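Local coordinates for YchF GTP-binding protein (Schizosaccharomyces pombe, PDB 1NI3) that hydrolyses ATP, and GTP with lower efficiency, and negatively regulates the G2/M transition of the cell cycle, at residues N19-G24 / L305-Y310; P79-P84 / E315-S320; F311-D316 / G382-W387; I349-D354 / K369-G374. All coordinates share one frame; numbering follows the deposited sequence.

Interaction 1: residues N19-G24 / L305-Y310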
loop_
_atom_site.group_PDB
_atom_site.type_symbol
_atom_site.label_atom_id
_atom_site.label_comp_id
_atom_site.label_asym_id
_atom_site.label_seq_id
_atom_site.Cartn_x
_atom_site.Cartn_y
_atom_site.Cartn_z
ATOM N N ASN A 19 -8.991 -8.098 -1.864
ATOM C CA ASN A 19 -8.661 -7.544 -0.561
ATOM C C ASN A 19 -7.211 -7.792 -0.205
ATOM O O ASN A 19 -6.556 -6.906 0.332
ATOM C CB ASN A 19 -9.544 -8.145 0.533
ATOM C CG ASN A 19 -11.026 -8.030 0.222
ATOM O OD1 ASN A 19 -11.570 -6.931 0.076
ATOM N ND2 ASN A 19 -11.687 -9.174 0.114
ATOM N N ASN A 20 -6.699 -8.982 -0.498
ATOM C CA ASN A 20 -5.305 -9.273 -0.179
ATOM C C ASN A 20 -4.337 -8.596 -1.144
ATOM O O ASN A 20 -3.706 -9.263 -1.963
ATOM C CB ASN A 20 -5.075 -10.776 -0.197
ATOM C CG ASN A 20 -5.678 -11.418 -1.406
ATOM O OD1 ASN A 20 -6.866 -11.723 -1.428
ATOM N ND2 ASN A 20 -4.869 -11.604 -2.445
ATOM N N LEU A 21 -4.235 -7.272 -1.043
ATOM C CA LEU A 21 -3.334 -6.474 -1.876
ATOM C C LEU A 21 -2.037 -6.342 -1.070
ATOM O O LEU A 21 -2.079 -6.316 0.162
ATOM C CB LEU A 21 -3.945 -5.091 -2.109
ATOM C CG LEU A 21 -5.327 -5.108 -2.752
ATOM C CD1 LEU A 21 -5.941 -3.709 -2.879
ATOM C CD2 LEU A 21 -5.158 -5.747 -4.105
ATOM N N LYS A 22 -0.890 -6.273 -1.738
ATOM C CA LYS A 22 0.380 -6.155 -1.015
ATOM C C LYS A 22 1.251 -4.992 -1.521
ATOM O O LYS A 22 1.013 -4.455 -2.603
ATOM C CB LYS A 22 1.141 -7.480 -1.118
ATOM C CG LYS A 22 1.279 -8.014 -2.547
ATOM C CD LYS A 22 1.618 -9.507 -2.623
ATOM C CE LYS A 22 0.435 -10.391 -2.204
ATOM N NZ LYS A 22 0.035 -10.191 -0.778
ATOM N N THR A 23 2.241 -4.593 -0.724
ATOM C CA THR A 23 3.143 -3.506 -1.093
ATOM C C THR A 23 4.561 -4.064 -1.063
ATOM O O THR A 23 4.865 -4.946 -0.251
ATOM C CB THR A 23 3.102 -2.348 -0.079
ATOM O OG1 THR A 23 3.709 -2.761 1.152
ATOM C CG2 THR A 23 1.674 -1.938 0.210
ATOM N N GLY A 24 5.424 -3.557 -1.943
ATOM C CA GLY A 24 6.804 -4.018 -1.990
ATOM C C GLY A 24 7.732 -2.833 -1.848
ATOM O O GLY A 24 7.369 -1.726 -2.244
ATOM N N LEU A 305 -3.797 1.511 -0.833
ATOM C CA LEU A 305 -4.341 0.321 -1.454
ATOM C C LEU A 305 -5.873 0.305 -1.427
ATOM O O LEU A 305 -6.489 -0.699 -1.789
ATOM C CB LEU A 305 -3.799 -0.926 -0.740
ATOM C CG LEU A 305 -2.320 -1.254 -0.951
ATOM C CD1 LEU A 305 -1.908 -2.326 0.040
ATOM C CD2 LEU A 305 -2.085 -1.721 -2.391
ATOM N N ASN A 306 -6.480 1.414 -1.008
ATOM C CA ASN A 306 -7.937 1.520 -0.908
ATOM C C ASN A 306 -8.542 0.469 0.020
ATOM O O ASN A 306 -9.550 -0.165 -0.307
ATOM C CB ASN A 306 -8.600 1.402 -2.285
ATOM C CG ASN A 306 -8.717 2.735 -2.997
ATOM O OD1 ASN A 306 -9.087 3.740 -2.396
ATOM N ND2 ASN A 306 -8.420 2.743 -4.295
ATOM N N LEU A 307 -7.916 0.260 1.168
ATOM C CA LEU A 307 -8.431 -0.726 2.106
ATOM C C LEU A 307 -9.005 -0.054 3.359
ATOM O O LEU A 307 -8.574 1.037 3.759
ATOM C CB LEU A 307 -7.319 -1.729 2.469
ATOM C CG LEU A 307 -6.810 -2.560 1.280
ATOM C CD1 LEU A 307 -5.595 -3.384 1.685
ATOM C CD2 LEU A 307 -7.918 -3.467 0.783
ATOM N N ILE A 308 -10.016 -0.702 3.928
ATOM C CA ILE A 308 -10.696 -0.263 5.137
ATOM C C ILE A 308 -10.950 -1.556 5.906
ATOM O O ILE A 308 -10.581 -2.639 5.445
ATOM C CB ILE A 308 -12.072 0.362 4.834
ATOM C CG1 ILE A 308 -12.962 -0.661 4.122
ATOM C CG2 ILE A 308 -11.921 1.592 3.980
ATOM C CD1 ILE A 308 -14.433 -0.287 4.088
ATOM N N ASN A 309 -11.595 -1.462 7.062
ATOM C CA ASN A 309 -11.854 -2.663 7.835
ATOM C C ASN A 309 -13.085 -2.538 8.708
ATOM O O ASN A 309 -13.624 -1.451 8.920
ATOM C CB ASN A 309 -10.665 -2.943 8.741
ATOM C CG ASN A 309 -10.508 -1.882 9.808
ATOM O OD1 ASN A 309 -10.694 -0.694 9.542
ATOM N ND2 ASN A 309 -10.165 -2.298 11.018
ATOM N N TYR A 310 -13.526 -3.680 9.208
ATOM C CA TYR A 310 -14.646 -3.725 10.120
ATOM C C TYR A 310 -14.178 -4.748 11.154
ATOM O O TYR A 310 -13.225 -5.485 10.893
ATOM C CB TYR A 310 -15.927 -4.178 9.413
ATOM C CG TYR A 310 -15.992 -5.633 9.020
ATOM C CD1 TYR A 310 -15.657 -6.053 7.733
ATOM C CD2 TYR A 310 -16.434 -6.591 9.930
ATOM C CE1 TYR A 310 -15.773 -7.393 7.368
ATOM C CE2 TYR A 310 -16.546 -7.923 9.574
ATOM C CZ TYR A 310 -16.218 -8.316 8.293
ATOM O OH TYR A 310 -16.360 -9.633 7.943
#

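Interaction 2: residues P79-P84 / E315-S320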
loop_
_atom_site.group_PDB
_atom_site.type_symbol
_atom_site.label_atom_id
_atom_site.label_comp_id
_atom_site.label_asym_id
_atom_site.label_seq_id
_atom_site.Cartn_x
_atom_site.Cartn_y
_atom_site.Cartn_z
ATOM N N PRO A 79 -10.740 -9.090 25.160
ATOM C CA PRO A 79 -10.804 -10.481 24.707
ATOM C C PRO A 79 -9.521 -11.258 24.973
ATOM O O PRO A 79 -8.440 -10.680 25.105
ATOM C CB PRO A 79 -11.058 -10.328 23.220
ATOM C CG PRO A 79 -10.164 -9.171 22.898
ATOM C CD PRO A 79 -10.478 -8.189 24.022
ATOM N N LYS A 80 -9.657 -12.578 25.035
ATOM C CA LYS A 80 -8.525 -13.465 25.259
ATOM C C LYS A 80 -7.561 -13.297 24.096
ATOM O O LYS A 80 -6.349 -13.387 24.255
ATOM C CB LYS A 80 -8.991 -14.922 25.288
ATOM C CG LYS A 80 -9.995 -15.239 26.373
ATOM C CD LYS A 80 -10.441 -16.697 26.347
ATOM C CE LYS A 80 -11.409 -16.970 27.489
ATOM N NZ LYS A 80 -11.840 -18.391 27.559
ATOM N N SER A 81 -8.132 -13.037 22.927
ATOM C CA SER A 81 -7.379 -12.883 21.701
ATOM C C SER A 81 -7.647 -11.578 20.975
ATOM O O SER A 81 -8.797 -11.151 20.860
ATOM C CB SER A 81 -7.703 -14.057 20.779
ATOM O OG SER A 81 -7.388 -13.756 19.429
ATOM N N ARG A 82 -6.586 -10.953 20.475
ATOM C CA ARG A 82 -6.723 -9.701 19.741
ATOM C C ARG A 82 -5.948 -9.851 18.449
ATOM O O ARG A 82 -4.734 -10.042 18.468
ATOM C CB ARG A 82 -6.124 -8.541 20.529
ATOM C CG ARG A 82 -6.502 -8.533 21.988
ATOM C CD ARG A 82 -5.852 -7.358 22.691
ATOM N NE ARG A 82 -6.353 -7.207 24.051
ATOM C CZ ARG A 82 -6.168 -6.121 24.798
ATOM N NH1 ARG A 82 -5.490 -5.082 24.322
ATOM N NH2 ARG A 82 -6.661 -6.070 26.026
ATOM N N VAL A 83 -6.646 -9.779 17.325
ATOM C CA VAL A 83 -5.990 -9.892 16.037
ATOM C C VAL A 83 -6.198 -8.621 15.229
ATOM O O VAL A 83 -7.306 -8.323 14.775
ATOM C CB VAL A 83 -6.527 -11.086 15.232
ATOM C CG1 VAL A 83 -5.723 -11.233 13.947
ATOM C CG2 VAL A 83 -6.451 -12.348 16.070
ATOM N N PRO A 84 -5.124 -7.846 15.049
ATOM C CA PRO A 84 -5.155 -6.596 14.295
ATOM C C PRO A 84 -5.200 -6.865 12.809
ATOM O O PRO A 84 -5.119 -8.007 12.375
ATOM C CB PRO A 84 -3.852 -5.926 14.703
ATOM C CG PRO A 84 -2.934 -7.091 14.842
ATOM C CD PRO A 84 -3.786 -8.061 15.628
ATOM N N GLU A 315 -16.165 -11.350 23.834
ATOM C CA GLU A 315 -15.361 -11.655 25.007
ATOM C C GLU A 315 -14.215 -12.597 24.681
ATOM O O GLU A 315 -13.157 -12.537 25.301
ATOM C CB GLU A 315 -16.248 -12.235 26.116
ATOM C CG GLU A 315 -17.419 -11.329 26.508
ATOM C CD GLU A 315 -16.983 -9.965 27.041
ATOM O OE1 GLU A 315 -16.224 -9.927 28.037
ATOM O OE2 GLU A 315 -17.403 -8.931 26.468
ATOM N N ASP A 316 -14.418 -13.470 23.705
ATOM C CA ASP A 316 -13.349 -14.384 23.325
ATOM C C ASP A 316 -12.322 -13.714 22.426
ATOM O O ASP A 316 -11.122 -13.743 22.709
ATOM C CB ASP A 316 -13.894 -15.630 22.619
ATOM C CG ASP A 316 -14.265 -16.738 23.591
ATOM O OD1 ASP A 316 -13.436 -17.054 24.478
ATOM O OD2 ASP A 316 -15.383 -17.294 23.467
ATOM N N GLU A 317 -12.777 -13.090 21.349
ATOM C CA GLU A 317 -11.831 -12.454 20.446
ATOM C C GLU A 317 -12.316 -11.182 19.774
ATOM O O GLU A 317 -13.507 -10.967 19.571
ATOM C CB GLU A 317 -11.422 -13.464 19.372
ATOM C CG GLU A 317 -10.361 -12.987 18.402
ATOM C CD GLU A 317 -10.194 -13.937 17.228
ATOM O OE1 GLU A 317 -11.062 -13.930 16.321
ATOM O OE2 GLU A 317 -9.210 -14.707 17.231
ATOM N N VAL A 318 -11.357 -10.340 19.431
ATOM C CA VAL A 318 -11.636 -9.101 18.739
ATOM C C VAL A 318 -10.718 -9.077 17.529
ATOM O O VAL A 318 -9.497 -8.990 17.677
ATOM C CB VAL A 318 -11.340 -7.898 19.637
ATOM C CG1 VAL A 318 -11.448 -6.616 18.834
ATOM C CG2 VAL A 318 -12.293 -7.896 20.807
ATOM N N ARG A 319 -11.298 -9.169 16.338
ATOM C CA ARG A 319 -10.489 -9.167 15.136
ATOM C C ARG A 319 -10.904 -8.162 14.064
ATOM O O ARG A 319 -12.087 -8.005 13.746
ATOM C CB ARG A 319 -10.467 -10.560 14.527
ATOM C CG ARG A 319 -9.706 -10.622 13.229
ATOM C CD ARG A 319 -9.451 -12.049 12.825
ATOM N NE ARG A 319 -8.677 -12.137 11.592
ATOM C CZ ARG A 319 -8.316 -13.288 11.041
ATOM N NH1 ARG A 319 -8.667 -14.423 11.630
ATOM N NH2 ARG A 319 -7.613 -13.311 9.915
ATOM N N SER A 320 -9.903 -7.497 13.493
ATOM C CA SER A 320 -10.109 -6.503 12.439
ATOM C C SER A 320 -9.984 -7.192 11.084
ATOM O O SER A 320 -8.958 -7.788 10.785
ATOM C CB SER A 320 -9.048 -5.408 12.540
ATOM O OG SER A 320 -9.210 -4.460 11.520
#

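Interaction 3: residues F311-D316 / G382-W387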
loop_
_atom_site.group_PDB
_atom_site.type_symbol
_atom_site.label_atom_id
_atom_site.label_comp_id
_atom_site.label_asym_id
_atom_site.label_seq_id
_atom_site.Cartn_x
_atom_site.Cartn_y
_atom_site.Cartn_z
ATOM N N PHE A 311 -14.802 -4.796 12.328
ATOM C CA PHE A 311 -14.354 -5.745 13.346
ATOM C C PHE A 311 -15.404 -6.767 13.710
ATOM O O PHE A 311 -16.546 -6.683 13.284
ATOM C CB PHE A 311 -13.964 -5.025 14.641
ATOM C CG PHE A 311 -13.178 -3.776 14.432
ATOM C CD1 PHE A 311 -13.819 -2.563 14.246
ATOM C CD2 PHE A 311 -11.788 -3.814 14.404
ATOM C CE1 PHE A 311 -13.088 -1.405 14.037
ATOM C CE2 PHE A 311 -11.050 -2.660 14.195
ATOM C CZ PHE A 311 -11.702 -1.451 14.009
ATOM N N THR A 312 -14.986 -7.751 14.493
ATOM C CA THR A 312 -15.891 -8.766 15.005
ATOM C C THR A 312 -15.442 -8.913 16.447
ATOM O O THR A 312 -14.461 -9.593 16.744
ATOM C CB THR A 312 -15.802 -10.119 14.256
ATOM O OG1 THR A 312 -14.492 -10.669 14.382
ATOM C CG2 THR A 312 -16.145 -9.943 12.792
ATOM N N CYS A 313 -16.150 -8.231 17.343
ATOM C CA CYS A 313 -15.816 -8.248 18.765
ATOM C C CYS A 313 -16.567 -9.310 19.561
ATOM O O CYS A 313 -17.671 -9.727 19.210
ATOM C CB CYS A 313 -16.096 -6.877 19.350
ATOM S SG CYS A 313 -15.430 -5.579 18.320
ATOM N N GLY A 314 -15.948 -9.732 20.655
ATOM C CA GLY A 314 -16.531 -10.744 21.516
ATOM C C GLY A 314 -15.600 -11.048 22.669
ATOM O O GLY A 314 -14.380 -11.016 22.504
ATOM N N GLU A 315 -16.165 -11.350 23.834
ATOM C CA GLU A 315 -15.361 -11.655 25.007
ATOM C C GLU A 315 -14.215 -12.597 24.681
ATOM O O GLU A 315 -13.157 -12.537 25.301
ATOM C CB GLU A 315 -16.248 -12.235 26.116
ATOM C CG GLU A 315 -17.419 -11.329 26.508
ATOM C CD GLU A 315 -16.983 -9.965 27.041
ATOM O OE1 GLU A 315 -16.224 -9.927 28.037
ATOM O OE2 GLU A 315 -17.403 -8.931 26.468
ATOM N N ASP A 316 -14.418 -13.470 23.705
ATOM C CA ASP A 316 -13.349 -14.384 23.325
ATOM C C ASP A 316 -12.322 -13.714 22.426
ATOM O O ASP A 316 -11.122 -13.743 22.709
ATOM C CB ASP A 316 -13.894 -15.630 22.619
ATOM C CG ASP A 316 -14.265 -16.738 23.591
ATOM O OD1 ASP A 316 -13.436 -17.054 24.478
ATOM O OD2 ASP A 316 -15.383 -17.294 23.467
ATOM N N GLY A 382 -14.775 0.688 10.292
ATOM C CA GLY A 382 -14.950 0.633 11.729
ATOM C C GLY A 382 -16.142 -0.187 12.162
ATOM O O GLY A 382 -16.243 -0.591 13.317
ATOM N N ASP A 383 -17.052 -0.442 11.235
ATOM C CA ASP A 383 -18.248 -1.209 11.556
ATOM C C ASP A 383 -17.957 -2.475 12.378
ATOM O O ASP A 383 -16.994 -3.206 12.118
ATOM C CB ASP A 383 -18.993 -1.585 10.268
ATOM C CG ASP A 383 -19.996 -0.521 9.838
ATOM O OD1 ASP A 383 -20.065 0.544 10.502
ATOM O OD2 ASP A 383 -20.725 -0.754 8.844
ATOM N N ILE A 384 -18.786 -2.718 13.391
ATOM C CA ILE A 384 -18.664 -3.910 14.222
ATOM C C ILE A 384 -19.811 -4.770 13.737
ATOM O O ILE A 384 -20.974 -4.438 13.958
ATOM C CB ILE A 384 -18.878 -3.620 15.728
ATOM C CG1 ILE A 384 -17.702 -2.827 16.301
ATOM C CG2 ILE A 384 -18.999 -4.939 16.485
ATOM C CD1 ILE A 384 -17.580 -1.434 15.747
ATOM N N ALA A 385 -19.487 -5.863 13.060
ATOM C CA ALA A 385 -20.519 -6.725 12.519
ATOM C C ALA A 385 -20.594 -8.097 13.147
ATOM O O ALA A 385 -19.677 -8.537 13.838
ATOM C CB ALA A 385 -20.341 -6.855 11.013
ATOM N N HIS A 386 -21.715 -8.768 12.899
ATOM C CA HIS A 386 -21.957 -10.109 13.413
ATOM C C HIS A 386 -22.866 -10.901 12.465
ATOM O O HIS A 386 -24.014 -10.528 12.230
ATOM C CB HIS A 386 -22.587 -10.036 14.810
ATOM C CG HIS A 386 -23.370 -11.258 15.176
ATOM N ND1 HIS A 386 -24.707 -11.393 14.883
ATOM C CD2 HIS A 386 -22.979 -12.425 15.739
ATOM C CE1 HIS A 386 -25.113 -12.600 15.252
ATOM N NE2 HIS A 386 -24.088 -13.243 15.771
ATOM N N TRP A 387 -22.333 -11.996 11.931
ATOM C CA TRP A 387 -23.067 -12.853 11.007
ATOM C C TRP A 387 -23.554 -14.092 11.751
ATOM O O TRP A 387 -22.959 -14.480 12.762
ATOM C CB TRP A 387 -22.170 -13.301 9.843
ATOM C CG TRP A 387 -21.075 -12.335 9.466
ATOM C CD1 TRP A 387 -19.733 -12.514 9.634
ATOM C CD2 TRP A 387 -21.239 -11.026 8.895
ATOM N NE1 TRP A 387 -19.050 -11.396 9.206
ATOM C CE2 TRP A 387 -19.948 -10.474 8.745
ATOM C CE3 TRP A 387 -22.350 -10.272 8.496
ATOM C CZ2 TRP A 387 -19.737 -9.195 8.212
ATOM C CZ3 TRP A 387 -22.139 -8.997 7.965
ATOM C CH2 TRP A 387 -20.838 -8.475 7.828
HETATM O O HOH W 1 -19.099 -8.943 16.730
#

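Interaction 4: residues I349-D354 / K369-G374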
loop_
_atom_site.group_PDB
_atom_site.type_symbol
_atom_site.label_atom_id
_atom_site.label_comp_id
_atom_site.label_asym_id
_atom_site.label_seq_id
_atom_site.Cartn_x
_atom_site.Cartn_y
_atom_site.Cartn_z
ATOM N N ILE A 349 -25.002 -5.027 12.023
ATOM C CA ILE A 349 -23.958 -4.006 12.061
ATOM C C ILE A 349 -24.123 -3.071 13.248
ATOM O O ILE A 349 -25.233 -2.827 13.718
ATOM C CB ILE A 349 -23.956 -3.155 10.758
ATOM C CG1 ILE A 349 -22.978 -3.752 9.748
ATOM C CG2 ILE A 349 -23.588 -1.708 11.053
ATOM C CD1 ILE A 349 -23.336 -5.155 9.291
HETATM N N MSE A 350 -23.009 -2.528 13.715
HETATM C CA MSE A 350 -23.033 -1.631 14.851
HETATM C C MSE A 350 -21.887 -0.631 14.637
HETATM O O MSE A 350 -20.754 -0.868 15.046
HETATM C CB MSE A 350 -22.873 -2.485 16.117
HETATM C CG MSE A 350 -22.968 -1.762 17.444
HETATM SE SE MSE A 350 -23.095 -2.977 18.986
HETATM C CE MSE A 350 -22.105 -4.516 18.337
ATOM N N HIS A 351 -22.200 0.473 13.958
ATOM C CA HIS A 351 -21.222 1.516 13.646
ATOM C C HIS A 351 -20.354 1.841 14.840
ATOM O O HIS A 351 -20.853 2.069 15.937
ATOM C CB HIS A 351 -21.914 2.795 13.157
ATOM C CG HIS A 351 -22.639 2.627 11.861
ATOM N ND1 HIS A 351 -22.645 1.446 11.156
ATOM C CD2 HIS A 351 -23.385 3.502 11.131
ATOM C CE1 HIS A 351 -23.357 1.591 10.052
ATOM N NE2 HIS A 351 -23.816 2.833 10.019
ATOM N N TYR A 352 -19.046 1.877 14.612
ATOM C CA TYR A 352 -18.096 2.153 15.676
ATOM C C TYR A 352 -18.525 3.334 16.544
ATOM O O TYR A 352 -18.481 3.253 17.778
ATOM C CB TYR A 352 -16.717 2.431 15.089
ATOM C CG TYR A 352 -15.710 2.799 16.138
ATOM C CD1 TYR A 352 -15.220 1.846 17.039
ATOM C CD2 TYR A 352 -15.273 4.115 16.266
ATOM C CE1 TYR A 352 -14.316 2.206 18.047
ATOM C CE2 TYR A 352 -14.379 4.479 17.265
ATOM C CZ TYR A 352 -13.903 3.520 18.154
ATOM O OH TYR A 352 -13.032 3.897 19.153
ATOM N N GLN A 353 -18.959 4.417 15.906
ATOM C CA GLN A 353 -19.370 5.601 16.649
ATOM C C GLN A 353 -20.474 5.330 17.670
ATOM O O GLN A 353 -20.436 5.845 18.788
ATOM C CB GLN A 353 -19.822 6.695 15.683
ATOM C CG GLN A 353 -19.888 8.066 16.329
ATOM C CD GLN A 353 -18.611 8.392 17.075
ATOM O OE1 GLN A 353 -18.467 8.053 18.250
ATOM N NE2 GLN A 353 -17.670 9.037 16.394
ATOM N N ASP A 354 -21.457 4.522 17.289
ATOM C CA ASP A 354 -22.545 4.218 18.200
ATOM C C ASP A 354 -22.013 3.383 19.358
ATOM O O ASP A 354 -22.200 3.738 20.526
ATOM C CB ASP A 354 -23.659 3.469 17.478
ATOM C CG ASP A 354 -24.203 4.247 16.308
ATOM O OD1 ASP A 354 -24.248 5.502 16.412
ATOM O OD2 ASP A 354 -24.587 3.610 15.292
ATOM N N LYS A 369 -29.608 1.529 17.754
ATOM C CA LYS A 369 -28.346 1.524 17.031
ATOM C C LYS A 369 -27.795 0.135 16.728
ATOM O O LYS A 369 -26.644 0.008 16.314
ATOM C CB LYS A 369 -27.310 2.351 17.793
ATOM C CG LYS A 369 -27.246 3.807 17.335
ATOM C CD LYS A 369 -28.630 4.459 17.290
ATOM C CE LYS A 369 -28.657 5.695 16.365
ATOM N NZ LYS A 369 -27.734 6.812 16.762
ATOM N N TYR A 370 -28.590 -0.910 16.930
ATOM C CA TYR A 370 -28.109 -2.243 16.588
ATOM C C TYR A 370 -28.732 -2.586 15.251
ATOM O O TYR A 370 -29.504 -3.540 15.122
ATOM C CB TYR A 370 -28.527 -3.280 17.620
ATOM C CG TYR A 370 -27.822 -4.619 17.447
ATOM C CD1 TYR A 370 -26.513 -4.809 17.896
ATOM C CD2 TYR A 370 -28.484 -5.709 16.884
ATOM C CE1 TYR A 370 -25.891 -6.053 17.796
ATOM C CE2 TYR A 370 -27.875 -6.954 16.770
ATOM C CZ TYR A 370 -26.583 -7.127 17.237
ATOM O OH TYR A 370 -26.003 -8.372 17.172
ATOM N N LEU A 371 -28.383 -1.776 14.260
ATOM C CA LEU A 371 -28.882 -1.908 12.895
ATOM C C LEU A 371 -28.822 -3.313 12.290
ATOM O O LEU A 371 -28.027 -4.158 12.703
ATOM C CB LEU A 371 -28.110 -0.938 12.004
ATOM C CG LEU A 371 -27.856 0.447 12.630
ATOM C CD1 LEU A 371 -27.131 1.325 11.625
ATOM C CD2 LEU A 371 -29.173 1.107 13.050
ATOM N N THR A 372 -29.683 -3.553 11.304
ATOM C CA THR A 372 -29.725 -4.837 10.601
ATOM C C THR A 372 -29.636 -4.580 9.108
ATOM O O THR A 372 -30.606 -4.134 8.496
ATOM C CB THR A 372 -31.034 -5.615 10.843
ATOM O OG1 THR A 372 -31.135 -5.965 12.226
ATOM C CG2 THR A 372 -31.050 -6.898 9.997
ATOM N N LYS A 373 -28.479 -4.868 8.523
ATOM C CA LYS A 373 -28.301 -4.637 7.101
ATOM C C LYS A 373 -28.434 -5.872 6.233
ATOM O O LYS A 373 -28.215 -6.997 6.689
ATOM C CB LYS A 373 -26.963 -3.945 6.829
ATOM C CG LYS A 373 -27.041 -2.434 6.966
ATOM C CD LYS A 373 -27.128 -1.996 8.415
ATOM C CE LYS A 373 -27.720 -0.600 8.504
ATOM N NZ LYS A 373 -27.171 0.301 7.451
ATOM N N GLY A 374 -28.812 -5.638 4.978
ATOM C CA GLY A 374 -29.000 -6.716 4.024
ATOM C C GLY A 374 -27.926 -6.804 2.954
ATOM O O GLY A 374 -26.814 -6.313 3.132
#

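Interaction 1: residues N19-G24 / L305-Y310
Leu21 meets Leu305 and Leu307 where the G domain, a P-loop NTPase fold, touches the start of the TGS region, which belongs to the ubiquitin-like beta-grasp class. No hydrogen bond joins the two segments. Aliphatic carbons and backbone oxygens do the work.

The side chains of Leu21 and Leu305 slide past each other in opposite directions. Leu21 CB lies 3.9 Å from Leu305 CD2. Further out, Leu21 CD1 rests against the carbonyl oxygen of Leu305 and lies 4.1 Å from Leu305 CB. Leu21 CD1 also reaches Leu307 CD2, at 4.2 Å. The other methyl of Leu305 turns to the strand of the G domain, with Leu305 CD1 3.6 Å from Thr23 CG2.

The next shell sets these groups in place. Thr23 has OG1 between the backbone N and the carbonyl carbon (chi1 70°), and OG1 bonds to the carbonyl oxygen of Thr88 on strand 81-90. That bond probably holds CG2 on the side of Leu305. The backbone N of Lys22 is hydrogen-bonded to Asp117 OD2, just before strand 118-124, and Leu305 packs on Asp117 and Ala118. Leu305 itself directly follows helix 294-304. Arg324 of strand 317-324 touches Asn19, Leu21 and Leu307.

The chain enters strand 22-27 through an inverse gamma turn centred on Asn20, closed by Leu21 N to Asn19 O at 2.7 Å. The methyl Leu307 CD2 packs 3.7 Å from the same Asn19 O.

Interaction 2: residues P79-P84 / E315-S320
Ser81, Arg82 and Val83 pair in parallel with Glu317, Val318 and Arg319, the strand axes 4.8 Å apart at an angle of 1°.

Four backbone hydrogen bonds join them: Ser81 N to Asp316 O, Val318 N to Ser81 O, Val83 N to Val318 O and Ser320 N to Val83 O.

Among polar side chains, Ser81 OG donates to Glu317 OE2 at 3.0 Å, using the anti lone pair of that oxygen. Glu317 CG is anti to the backbone N (chi1 -176°), on the same face as Ser81. An alanine at Glu317 would probably leave Ser81 OG without this acceptor and open a gap beside Val83 CG2. Lys80 and Asp316 lie side by side, their ion pair long at 3.7 Å from Lys80 NZ to Asp316 OD1.

Apolar contacts use both faces. Pro79 crosses Val318, its CG against Val318 CG2. Val83 CB lies 3.8 Å from Arg319 CG. Val83 CG1 sits over one face of the guanidinium.

Arg82, on the Val318 face, reaches helix 68-77 and forms a salt bridge with Glu75. On its other edge, strand 317-324 pairs with strand 307-312. The parallel pairing with strand 81-90 joins this TGS hairpin to the G-domain sheet.

Interaction 3: residues F311-D316 / G382-W387
Phe311 and Ile384 form a single backbone bridge, in which Phe311 N donates to Asp383 O at 2.7 Å and Ala385 N donates to Phe311 O at 3.1 Å. One residue of strand 307-312 thus uses both its N-H and its carbonyl on the 382-387 segment.

Across the contact the Phe311 ring meets mainly the backbone of Gly382. The carbonyl oxygen of Gly382 sits at the ring edge, in plane, 3.3 Å from Phe311 CD1. Phe311 CE1 lies 3.6 Å from Gly382 CA. Phe311 CG is anti to the carbonyl carbon (chi1 -42°), which starts the ring on its way to this loop. Gly382 has backbone angles (phi 99°, psi -17°) that a side chain would hardly allow.

Further along, Cys313 SG lies 4.1 Å from Ile384 CG2, and Thr312 CG2 lies 3.9 Å from Ala385 O. A water donates to both Cys313 O and Ala385 O, each at 3.0 Å, and extends the backbone link. Thr312 OG1 turns to Trp321 NE1 instead, and Asp383 OD2 bonds to Tyr377 OH.

An alanine at Phe311 would probably open a gap between the Gly382 loop and helix 68-77.

In that helix Arg69, Phe70 and Leu73 touch the Phe311 ring. Helix 329-336 touches Thr312 and Trp387. The bridge joins the edge of the 307-312/317-324 hairpin to the small antiparallel sheet of strands 346-350, 372-374 and 384-386 within the TGS region.

Interaction 4: residues I349-D354 / K369-G374
Lys369 crosses Asp354 at about a right angle, in the first turn of helix 352-358. Lys369 CB is 3.8 Å from Asp354 CB, and Lys369 CB and CG lie against the carboxylate. The lysine bends at chi2 (50°) and chi4, and its NZ ends 3.7 Å from Asp354 OD1, a long salt bridge.

Tyr370 comes next, its CG anti to the backbone N (chi1 -169°). It takes the selenium of selenomethionine Met350 at its ring edge, SE 4.0 Å from CD1. This is a Met-aromatic contact. Tyr370 OH bonds to Glu348 OE1, which probably helps to fix the ring, and Arg365 adds a cation-pi contact.

Leu371 supplies the hydrogen bond between the segments. Ile349 N donates to Leu371 O at 3.2 Å, well bent, with the donor 44° out of the carbonyl plane. Leu371 CD1 stands over one face of the His351 ring as a CH-pi contact, 4.2 Å from the ring centroid. It is offset toward the rim, near NE2 and CE1. His351 occupies the N-cap position of helix 352-358.

Lys373 then lays CD against Ile349 CB, at 4.1 Å, and its backbone pairs with Gly347.

The contact lies at the end of an antiparallel strand pair, 346-350 with 372-374, and at the helix start that follows 346-350. Strand 384-386 flanks the other edge of 346-350, in the TGS region of ubiquitin-like class.

From the N terminus, interaction 1 opens at residues 19-24 and closes only at 305-310, a loop spanning most of the G domain. Interaction 2 opens within it at 79-84 and closes beyond it at 315-320, so the two cross. Both bring the G-domain sheet to the hairpin of strands 307-312 and 317-324, where Asn309 and Ser320 touch. Interaction 3 begins on the turn where interaction 2 ends, sharing Glu315 and Asp316, and closes at 382-387. Interaction 4 lies wholly within its loop. Strand 384-386, neighbour of 346-350, joins these last two. Interactions 1 and 2 tie the nucleotide-binding domain to the TGS region, and 3 and 4 tie parts of that region to each other.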